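Actin-binding protein, cofilin/tropomyosin family protein, putative (Entamoeba histolytica, PDB 4LIZ) binds actin filaments and stabilises them, and may thereby contribute to phagocytosis and pseudopod formation in this parasite. Local coordinates at residues V13-D19 against A63-T67; E22-V28 against V40-G46. One frame throughout, in Å; residues are numbered along the deposited sequence.

Interaction 1. Residues V13-D19 against A63-T67. With NA (sodium ion), chain C.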
ATOM      1  N   VAL A  13       9.404   2.887   2.116  1.00 12.19           N
ATOM      2  CA  VAL A  13       8.744   3.812   1.202  1.00 12.76           C
ATOM      3  C   VAL A  13       9.797   4.540   0.303  1.00 11.27           C
ATOM      4  O   VAL A  13       9.644   4.569  -0.870  1.00 12.93           O
ATOM      5  CB  VAL A  13       7.850   4.783   2.057  1.00 14.01           C
ATOM      6  CG1 VAL A  13       7.377   5.959   1.181  1.00 14.14           C
ATOM      7  CG2 VAL A  13       6.659   4.013   2.640  1.00 15.67           C
ATOM      8  N   ALA A  14      10.842   4.985   0.981  1.00 12.24           N
ATOM      9  CA  ALA A  14      11.909   5.623   0.230  1.00 12.76           C
ATOM     10  C   ALA A  14      12.574   4.651  -0.787  1.00 11.72           C
ATOM     11  O   ALA A  14      12.945   5.010  -1.895  1.00 12.83           O
ATOM     12  CB  ALA A  14      12.968   6.147   1.158  1.00 12.42           C
ATOM     13  N   GLU A  15      12.706   3.368  -0.349  1.00 11.35           N
ATOM     14  CA  GLU A  15      13.241   2.346  -1.231  1.00 11.28           C
ATOM     15  C   GLU A  15      12.408   2.175  -2.513  1.00 12.12           C
ATOM     16  O   GLU A  15      12.888   2.000  -3.610  1.00 13.55           O
ATOM     17  CB  GLU A  15      13.464   1.036  -0.512  1.00 12.13           C
ATOM     18  CG  GLU A  15      14.490   1.098   0.602  1.00 12.31           C
ATOM     19  CD  GLU A  15      14.769  -0.260   1.117  1.00 15.20           C
ATOM     20  OE1 GLU A  15      14.080  -0.765   1.994  1.00 13.95           O
ATOM     21  OE2 GLU A  15      15.763  -0.852   0.653  1.00 19.08           O
ATOM     22  N   VAL A  16      11.053   2.092  -2.305  1.00 11.88           N
ATOM     23  CA  VAL A  16      10.164   1.997  -3.462  1.00 11.59           C
ATOM     24  C   VAL A  16      10.299   3.184  -4.406  1.00 12.84           C
ATOM     25  O   VAL A  16      10.472   2.953  -5.581  1.00 14.62           O
ATOM     26  CB  VAL A  16       8.700   1.799  -2.963  1.00 11.27           C
ATOM     27  CG1 VAL A  16       7.756   1.969  -4.138  1.00 11.89           C
ATOM     28  CG2 VAL A  16       8.431   0.514  -2.237  1.00 11.43           C
ATOM     29  N   ILE A  17      10.293   4.374  -3.863  1.00 13.42           N
ATOM     30  CA  ILE A  17      10.413   5.571  -4.638  1.00 14.08           C
ATOM     31  C   ILE A  17      11.758   5.670  -5.381  1.00 13.83           C
ATOM     32  O   ILE A  17      11.793   6.129  -6.458  1.00 16.34           O
ATOM     33  CB  ILE A  17      10.149   6.805  -3.795  1.00 14.80           C
ATOM     34  CG1 ILE A  17       8.722   6.786  -3.278  1.00 15.04           C
ATOM     35  CG2 ILE A  17      10.340   8.059  -4.610  1.00 16.42           C
ATOM     36  CD1 ILE A  17       8.467   7.823  -2.246  1.00 15.98           C
ATOM     37  N   ASP A  18      12.820   5.203  -4.758  1.00 13.90           N
ATOM     38  CA  ASP A  18      14.150   5.359  -5.315  1.00 14.80           C
ATOM     39  C   ASP A  18      14.275   4.533  -6.572  1.00 13.29           C
ATOM     40  O   ASP A  18      14.326   3.375  -6.544  1.00 14.06           O
ATOM     41  CB  ASP A  18      15.143   4.867  -4.251  1.00 13.20           C
ATOM     42  CG  ASP A  18      16.599   5.074  -4.615  1.00 14.86           C
ATOM     43  OD1 ASP A  18      16.907   5.561  -5.664  1.00 15.85           O
ATOM     44  OD2 ASP A  18      17.373   4.700  -3.765  1.00 15.54           O
ATOM     45  N   ASP A  19      14.394   5.236  -7.681  1.00 16.44           N
ATOM     46  CA  ASP A  19      14.538   4.634  -8.979  1.00 17.40           C
ATOM     47  C   ASP A  19      15.818   3.816  -9.072  1.00 17.11           C
ATOM     48  O   ASP A  19      15.897   2.930  -9.837  1.00 19.54           O
ATOM     49  CB  ASP A  19      14.617   5.696 -10.091  1.00 18.02           C
ATOM     50  CG  ASP A  19      13.299   6.369 -10.384  1.00 26.16           C
ATOM     51  OD1 ASP A  19      12.260   5.915  -9.965  1.00 22.34           O
ATOM     52  OD2 ASP A  19      13.378   7.397 -11.063  1.00 28.67           O
ATOM     53  N   ALA A  63      -0.183  -1.382   1.776  1.00 10.23           N
ATOM     54  CA  ALA A  63       0.747  -1.686   0.757  1.00 10.07           C
ATOM     55  C   ALA A  63       1.054  -0.486  -0.043  1.00 10.37           C
ATOM     56  O   ALA A  63       0.258   0.467  -0.233  1.00 11.54           O
ATOM     57  CB  ALA A  63       0.300  -2.863  -0.131  1.00 11.15           C
ATOM     58  N   TYR A  64       2.232  -0.451  -0.673  1.00 10.54           N
ATOM     59  CA  TYR A  64       2.711   0.617  -1.471  1.00  9.97           C
ATOM     60  C   TYR A  64       3.622   0.098  -2.571  1.00 11.82           C
ATOM     61  O   TYR A  64       4.545  -0.640  -2.244  1.00 11.53           O
ATOM     62  CB  TYR A  64       3.472   1.631  -0.562  1.00 11.73           C
ATOM     63  CG  TYR A  64       3.953   2.872  -1.270  1.00 11.67           C
ATOM     64  CD1 TYR A  64       3.103   3.816  -1.775  1.00 12.98           C
ATOM     65  CD2 TYR A  64       5.323   3.118  -1.335  1.00 13.61           C
ATOM     66  CE1 TYR A  64       3.554   4.995  -2.345  1.00 13.25           C
ATOM     67  CE2 TYR A  64       5.817   4.323  -1.900  1.00 13.68           C
ATOM     68  CZ  TYR A  64       4.917   5.236  -2.399  1.00 11.99           C
ATOM     69  OH  TYR A  64       5.343   6.507  -2.894  1.00 14.96           O
ATOM     70  N   TYR A  65       3.356   0.398  -3.824  1.00 10.12           N
ATOM     71  CA  TYR A  65       4.175  -0.086  -4.918  1.00  9.71           C
ATOM     72  C   TYR A  65       4.269   0.910  -6.076  1.00 11.46           C
ATOM     73  O   TYR A  65       3.470   1.769  -6.216  1.00 11.85           O
ATOM     74  CB  TYR A  65       3.706  -1.475  -5.425  1.00 11.91           C
ATOM     75  CG  TYR A  65       2.390  -1.530  -6.164  1.00 12.50           C
ATOM     76  CD1 TYR A  65       2.334  -1.466  -7.517  1.00 13.11           C
ATOM     77  CD2 TYR A  65       1.217  -1.656  -5.474  1.00 12.13           C
ATOM     78  CE1 TYR A  65       1.136  -1.517  -8.179  1.00 13.71           C
ATOM     79  CE2 TYR A  65       0.014  -1.732  -6.128  1.00 12.82           C
ATOM     80  CZ  TYR A  65      -0.007  -1.649  -7.479  1.00 12.21           C
ATOM     81  OH  TYR A  65      -1.166  -1.687  -8.169  1.00 14.82           O
ATOM     82  N   ARG A  66       5.295   0.695  -6.884  1.00 13.20           N
ATOM     83  CA  ARG A  66       5.538   1.497  -8.054  1.00 13.96           C
ATOM     84  C   ARG A  66       5.125   0.733  -9.285  1.00 13.63           C
ATOM     85  O   ARG A  66       5.192  -0.453  -9.329  1.00 15.81           O
ATOM     86  CB  ARG A  66       6.988   1.945  -8.192  1.00 15.01           C
ATOM     87  CG  ARG A  66       7.968   0.846  -8.422  1.00 16.24           C
ATOM     88  CD  ARG A  66       9.378   1.383  -8.355  1.00 18.56           C
ATOM     89  NE  ARG A  66       9.768   2.153  -9.507  1.00 18.87           N
ATOM     90  CZ  ARG A  66      10.475   3.275  -9.479  1.00 16.86           C
ATOM     91  NH1 ARG A  66      10.844   3.822  -8.348  1.00 15.03           N
ATOM     92  NH2 ARG A  66      10.804   3.832 -10.618  1.00 21.55           N
ATOM     93  N   THR A  67       4.645   1.487 -10.256  1.00 15.45           N
ATOM     94  CA  THR A  67       4.198   0.966 -11.524  1.00 18.44           C
ATOM     95  C   THR A  67       4.463   2.005 -12.630  1.00 20.02           C
ATOM     96  O   THR A  67       4.904   3.019 -12.365  1.00 22.28           O
ATOM     97  CB  THR A  67       2.731   0.474 -11.463  1.00 17.74           C
ATOM     98  OG1 THR A  67       2.417  -0.278 -12.628  1.00 21.32           O
ATOM     99  CG2 THR A  67       1.799   1.588 -11.360  1.00 20.40           C
TER
HETATM  100 NA    NA C 202      12.946   1.266  -5.794  1.00 14.50          NA
HETATM  101  O   HOH W   1      12.683   1.184  -8.144  1.00 21.31           O
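Arg-66 reaches from its strand to the C-terminal end of the helix that holds Val-16 and Ile-17. Its CB packs on Val-16 CG1 at 4.1 Å. Further out, the bend at chi3 turns the Arg-66 guanidinium towards Val-16 O and Asp-19. Arg-66 CD passes 3.4 Å from Val-16 O. Arg-66 NH1 donates to that same Val-16 O at 2.9 Å, nearly straight at 163° and in the carbonyl plane. A weak bond runs from NH1 to Ile-17 O. NH1 and NH2 both end on one oxygen, Asp-19 OD1, and the shorter bond of this salt bridge is Arg-66 NH2 to Asp-19 OD1 at 2.6 Å. All these acceptors lie at the guanidinium edge, but the carboxylate plane stands 77° to it. The positive group thus turns its edge to carbonyls at the C-terminal end of the helix, where the helix dipole would probably strengthen the attraction. The same turn binds a sodium ion through Glu-15 O at 2.3 Å and Asp-18 O; Asn-21 O, Val-24 O and a water complete the site.

Tyr-64 supplies the apolar half. Its CE2 meets both Val-13 CG1 and Val-16 CG1. Ile-17 CG1 lies at the ring edge, 3.4 Å from Tyr-64 OH, and that hydroxyl is hydrogen-bonded to Asn-111 O.

In this ADF-homology fold, helix 10-17 lies against strand 60-69; the axes of 13-17 and 63-67 run 12° from parallel. Strand 26-32 adds Val-27 to the same layer, while Tyr-65 points to the other face of the sheet, against helix 48-54.

Interaction 2. Residues E22-V28 against V40-G46. With NA (sodium ion), chain C.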
ATOM      1  N   GLU A  22      16.644  -0.672  -7.443  1.00 18.44           N
ATOM      2  CA  GLU A  22      15.856  -1.565  -8.239  1.00 18.65           C
ATOM      3  C   GLU A  22      15.441  -2.837  -7.568  1.00 18.61           C
ATOM      4  O   GLU A  22      14.568  -3.497  -8.086  1.00 20.96           O
ATOM      5  CB  GLU A  22      16.659  -1.829  -9.555  1.00 24.62           C
ATOM      6  CG  GLU A  22      16.833  -0.576 -10.363  1.00 29.93           C
ATOM      7  CD  GLU A  22      17.426  -0.895 -11.747  1.00 43.66           C
ATOM      8  OE1 GLU A  22      18.202  -1.846 -11.873  1.00 43.96           O
ATOM      9  OE2 GLU A  22      17.090  -0.176 -12.682  1.00 52.17           O
ATOM     10  N   GLU A  23      15.967  -3.152  -6.408  1.00 17.46           N
ATOM     11  CA  GLU A  23      15.639  -4.328  -5.626  1.00 18.98           C
ATOM     12  C   GLU A  23      14.331  -4.182  -4.820  1.00 17.51           C
ATOM     13  O   GLU A  23      13.879  -5.168  -4.258  1.00 19.27           O
ATOM     14  CB  GLU A  23      16.793  -4.676  -4.682  1.00 24.78           C
ATOM     15  CG  GLU A  23      18.135  -4.930  -5.439  1.00 28.57           C
ATOM     16  CD  GLU A  23      17.991  -5.978  -6.498  1.00 33.04           C
ATOM     17  OE1 GLU A  23      17.675  -7.124  -6.149  1.00 40.38           O
ATOM     18  OE2 GLU A  23      18.156  -5.671  -7.728  1.00 45.40           O
ATOM     19  N   VAL A  24      13.854  -2.947  -4.726  1.00 14.48           N
ATOM     20  CA  VAL A  24      12.622  -2.753  -3.950  1.00 12.56           C
ATOM     21  C   VAL A  24      11.673  -1.938  -4.799  1.00 13.28           C
ATOM     22  O   VAL A  24      11.865  -0.778  -5.094  1.00 13.54           O
ATOM     23  CB  VAL A  24      12.853  -2.036  -2.611  1.00 12.81           C
ATOM     24  CG1 VAL A  24      11.556  -1.776  -1.868  1.00 14.21           C
ATOM     25  CG2 VAL A  24      13.848  -2.801  -1.707  1.00 15.30           C
ATOM     26  N   GLU A  25      10.533  -2.550  -5.147  1.00 12.27           N
ATOM     27  CA  GLU A  25       9.477  -1.966  -5.988  1.00 12.54           C
ATOM     28  C   GLU A  25       8.123  -1.998  -5.216  1.00 12.29           C
ATOM     29  O   GLU A  25       7.197  -1.328  -5.659  1.00 12.43           O
ATOM     30  CB  GLU A  25       9.370  -2.729  -7.285  1.00 15.03           C
ATOM     31  CG  GLU A  25      10.675  -2.599  -8.103  1.00 16.08           C
ATOM     32  CD  GLU A  25      10.591  -3.458  -9.323  1.00 19.54           C
ATOM     33  OE1 GLU A  25      10.035  -4.554  -9.351  1.00 19.93           O
ATOM     34  OE2 GLU A  25      11.240  -3.016 -10.350  1.00 25.54           O
ATOM     35  N   PHE A  26       7.968  -2.795  -4.203  1.00 12.18           N
ATOM     36  CA  PHE A  26       6.770  -2.836  -3.359  1.00 10.84           C
ATOM     37  C   PHE A  26       7.089  -3.118  -1.946  1.00 13.38           C
ATOM     38  O   PHE A  26       8.130  -3.739  -1.620  1.00 12.13           O
ATOM     39  CB  PHE A  26       5.797  -3.968  -3.891  1.00 11.62           C
ATOM     40  CG  PHE A  26       6.086  -5.355  -3.407  1.00 11.73           C
ATOM     41  CD1 PHE A  26       6.997  -6.106  -4.087  1.00 12.59           C
ATOM     42  CD2 PHE A  26       5.527  -5.878  -2.291  1.00 12.89           C
ATOM     43  CE1 PHE A  26       7.332  -7.375  -3.632  1.00 13.01           C
ATOM     44  CE2 PHE A  26       5.820  -7.120  -1.817  1.00 13.66           C
ATOM     45  CZ  PHE A  26       6.813  -7.846  -2.482  1.00 13.28           C
ATOM     46  N   VAL A  27       6.198  -2.740  -1.029  1.00 11.20           N
ATOM     47  CA  VAL A  27       6.213  -3.111   0.338  1.00 10.93           C
ATOM     48  C   VAL A  27       4.835  -3.355   0.875  1.00 11.16           C
ATOM     49  O   VAL A  27       3.898  -2.655   0.401  1.00 11.57           O
ATOM     50  CB  VAL A  27       6.994  -2.129   1.233  1.00 11.23           C
ATOM     51  CG1 VAL A  27       6.383  -0.713   1.124  1.00 12.28           C
ATOM     52  CG2 VAL A  27       7.112  -2.535   2.681  1.00 11.32           C
ATOM     53  N   VAL A  28       4.693  -4.349   1.725  1.00 10.38           N
ATOM     54  CA  VAL A  28       3.449  -4.620   2.474  1.00 11.31           C
ATOM     55  C   VAL A  28       3.750  -4.527   3.921  1.00 11.48           C
ATOM     56  O   VAL A  28       4.719  -5.178   4.382  1.00 12.20           O
ATOM     57  CB  VAL A  28       2.842  -5.970   2.065  1.00 11.48           C
ATOM     58  CG1 VAL A  28       1.570  -6.244   2.881  1.00 12.32           C
ATOM     59  CG2 VAL A  28       2.564  -6.060   0.600  1.00 13.02           C
ATOM     60  N   VAL A  40       7.228  -4.650   8.532  1.00 14.77           N
ATOM     61  CA  VAL A  40       7.249  -5.115   7.156  1.00 14.37           C
ATOM     62  C   VAL A  40       6.839  -6.583   7.054  1.00 15.19           C
ATOM     63  O   VAL A  40       7.469  -7.429   7.628  1.00 17.43           O
ATOM     64  CB  VAL A  40       8.654  -4.974   6.548  1.00 14.13           C
ATOM     65  CG1 VAL A  40       8.728  -5.647   5.203  1.00 14.89           C
ATOM     66  CG2 VAL A  40       8.986  -3.524   6.420  1.00 14.94           C
ATOM     67  N   ASP A  41       5.759  -6.837   6.330  1.00 13.90           N
ATOM     68  CA  ASP A  41       5.364  -8.191   5.974  1.00 14.52           C
ATOM     69  C   ASP A  41       6.056  -8.739   4.737  1.00 15.16           C
ATOM     70  O   ASP A  41       6.388  -9.860   4.682  1.00 17.67           O
ATOM     71  CB  ASP A  41       3.837  -8.277   5.771  1.00 13.44           C
ATOM     72  CG  ASP A  41       3.046  -8.218   7.065  1.00 15.08           C
ATOM     73  OD1 ASP A  41       3.605  -8.298   8.130  1.00 17.35           O
ATOM     74  OD2 ASP A  41       1.839  -8.072   6.941  1.00 16.25           O
ATOM     75  N   ALA A  42       6.235  -7.914   3.738  1.00 12.35           N
ATOM     76  CA  ALA A  42       6.920  -8.303   2.538  1.00 11.95           C
ATOM     77  C   ALA A  42       7.565  -7.073   1.843  1.00 13.74           C
ATOM     78  O   ALA A  42       7.060  -6.013   1.949  1.00 12.76           O
ATOM     79  CB  ALA A  42       5.947  -8.972   1.602  1.00 13.04           C
ATOM     80  N   LYS A  43       8.657  -7.268   1.117  1.00 12.08           N
ATOM     81  CA  LYS A  43       9.316  -6.223   0.453  1.00 12.10           C
ATOM     82  C   LYS A  43      10.197  -6.804  -0.596  1.00 12.96           C
ATOM     83  O   LYS A  43      10.829  -7.844  -0.344  1.00 14.59           O
ATOM     84  CB  LYS A  43      10.137  -5.446   1.457  1.00 13.92           C
ATOM     85  CG  LYS A  43      10.706  -4.194   0.853  1.00 14.27           C
ATOM     86  CD  LYS A  43      11.553  -3.408   1.872  1.00 15.82           C
ATOM     87  CE  LYS A  43      12.935  -4.070   2.258  1.00 15.43           C
ATOM     88  NZ  LYS A  43      13.757  -3.231   3.197  1.00 14.39           N
ATOM     89  N   GLY A  44      10.154  -6.237  -1.782  1.00 12.53           N
ATOM     90  CA  GLY A  44      10.978  -6.761  -2.884  1.00 13.50           C
ATOM     91  C   GLY A  44      10.644  -6.267  -4.211  1.00 14.35           C
ATOM     92  O   GLY A  44      10.063  -5.164  -4.388  1.00 14.18           O
ATOM     93  N   LYS A  45      11.029  -7.023  -5.246  1.00 15.45           N
ATOM     94  CA  LYS A  45      10.745  -6.725  -6.586  1.00 16.16           C
ATOM     95  C   LYS A  45       9.334  -7.183  -6.935  1.00 15.13           C
ATOM     96  O   LYS A  45       8.945  -8.238  -6.415  1.00 17.09           O
ATOM     97  CB  LYS A  45      11.792  -7.410  -7.530  1.00 20.14           C
ATOM     98  CG  LYS A  45      13.083  -6.622  -7.559  1.00 25.08           C
ATOM     99  CD  LYS A  45      13.989  -7.177  -8.675  1.00 29.18           C
ATOM    100  CE  LYS A  45      13.663  -6.530 -10.041  1.00 35.98           C
ATOM    101  NZ  LYS A  45      13.858  -5.038 -10.294  1.00 37.02           N
ATOM    102  N   GLY A  46       8.647  -6.435  -7.757  1.00 16.04           N
ATOM    103  CA  GLY A  46       7.292  -6.838  -8.101  1.00 15.06           C
ATOM    104  C   GLY A  46       6.364  -5.651  -7.989  1.00 14.69           C
ATOM    105  O   GLY A  46       6.748  -4.499  -7.883  1.00 17.91           O
TER
HETATM  106 NA    NA C 202      12.946   1.266  -5.794  1.00 14.50          NA
HETATM  107  O   HOH W   2      16.673  -5.768 -10.011  1.00 47.45           O
HETATM  108  O   HOH W   1      12.683   1.184  -8.144  1.00 21.31           O
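Gly-44 O accepts two backbone N-H groups, from Glu-25 N at 2.8 Å and from Phe-26 N at 3.2 Å. This is a classic beta bulge. A second one lies further along, where Asp-41 N and Ala-42 N both donate to Val-28 O. The strands run antiparallel. Each bulge includes a hydrogen-bonded pair, Phe-26 with Gly-44 and Val-28 with Ala-42, and the non-hydrogen-bonded pair Val-27 with Lys-43 lies between them.

Charged side chains tie the loop ends. Glu-25 OE1 takes Gly-46 N at 2.8 Å through its anti lone pair. Lys-45 curls back, bent at chi3 and chi4, and Lys-45 NZ donates to Glu-22 O at 2.8 Å. NZ also forms a weak salt bridge with Glu-25 OE2 and shares a water with Glu-23 OE2.

One metal bond is made by a backbone atom, Val-24 O, to the sodium ion at 2.4 Å.

Packing falls on both faces. The Phe-26 ring lies on the backbone of 43-45, with Gly-44 N 3.5 Å above its plane and Lys-45 O at its edge. An apolar contact joins Phe-26 CE2 to Ala-42 CB at 3.9 Å. On the face of Val-27 and Lys-43, Val-24 CG1 touches Lys-43 CG at 3.7 Å.

The pairing joins the open end of the hairpin of strands 26-32 and 37-44, the latter an outermost strand of the sheet. Helix 48-54 covers Phe-26, Val-28 and Ala-42, whereas Pro-12 of helix 10-17 packs on Val-27, Val-40 and Lys-43.

Interactions 1 and 2 belong to one sheet, in which strands 60-69 and 26-32 are neighbours. In interaction 1 strand side chains meet helix side chains and the carbonyls at the helix end. Interaction 2 pairs two strands, and backbone bonds dominate it. Both contacts are partly buried, and each joins a buried apolar part to a more exposed polar end. The sodium ion links those ends, since its protein ligands come from 13-19, from 22-28 and from Asn-21 between them. Further ties are a salt bridge from Glu-15 OE1 to Lys-43 NZ at 2.8 Å, a probable hydrogen bond from Val-27 N to Tyr-64 O, and packing of Tyr-65 on Phe-26.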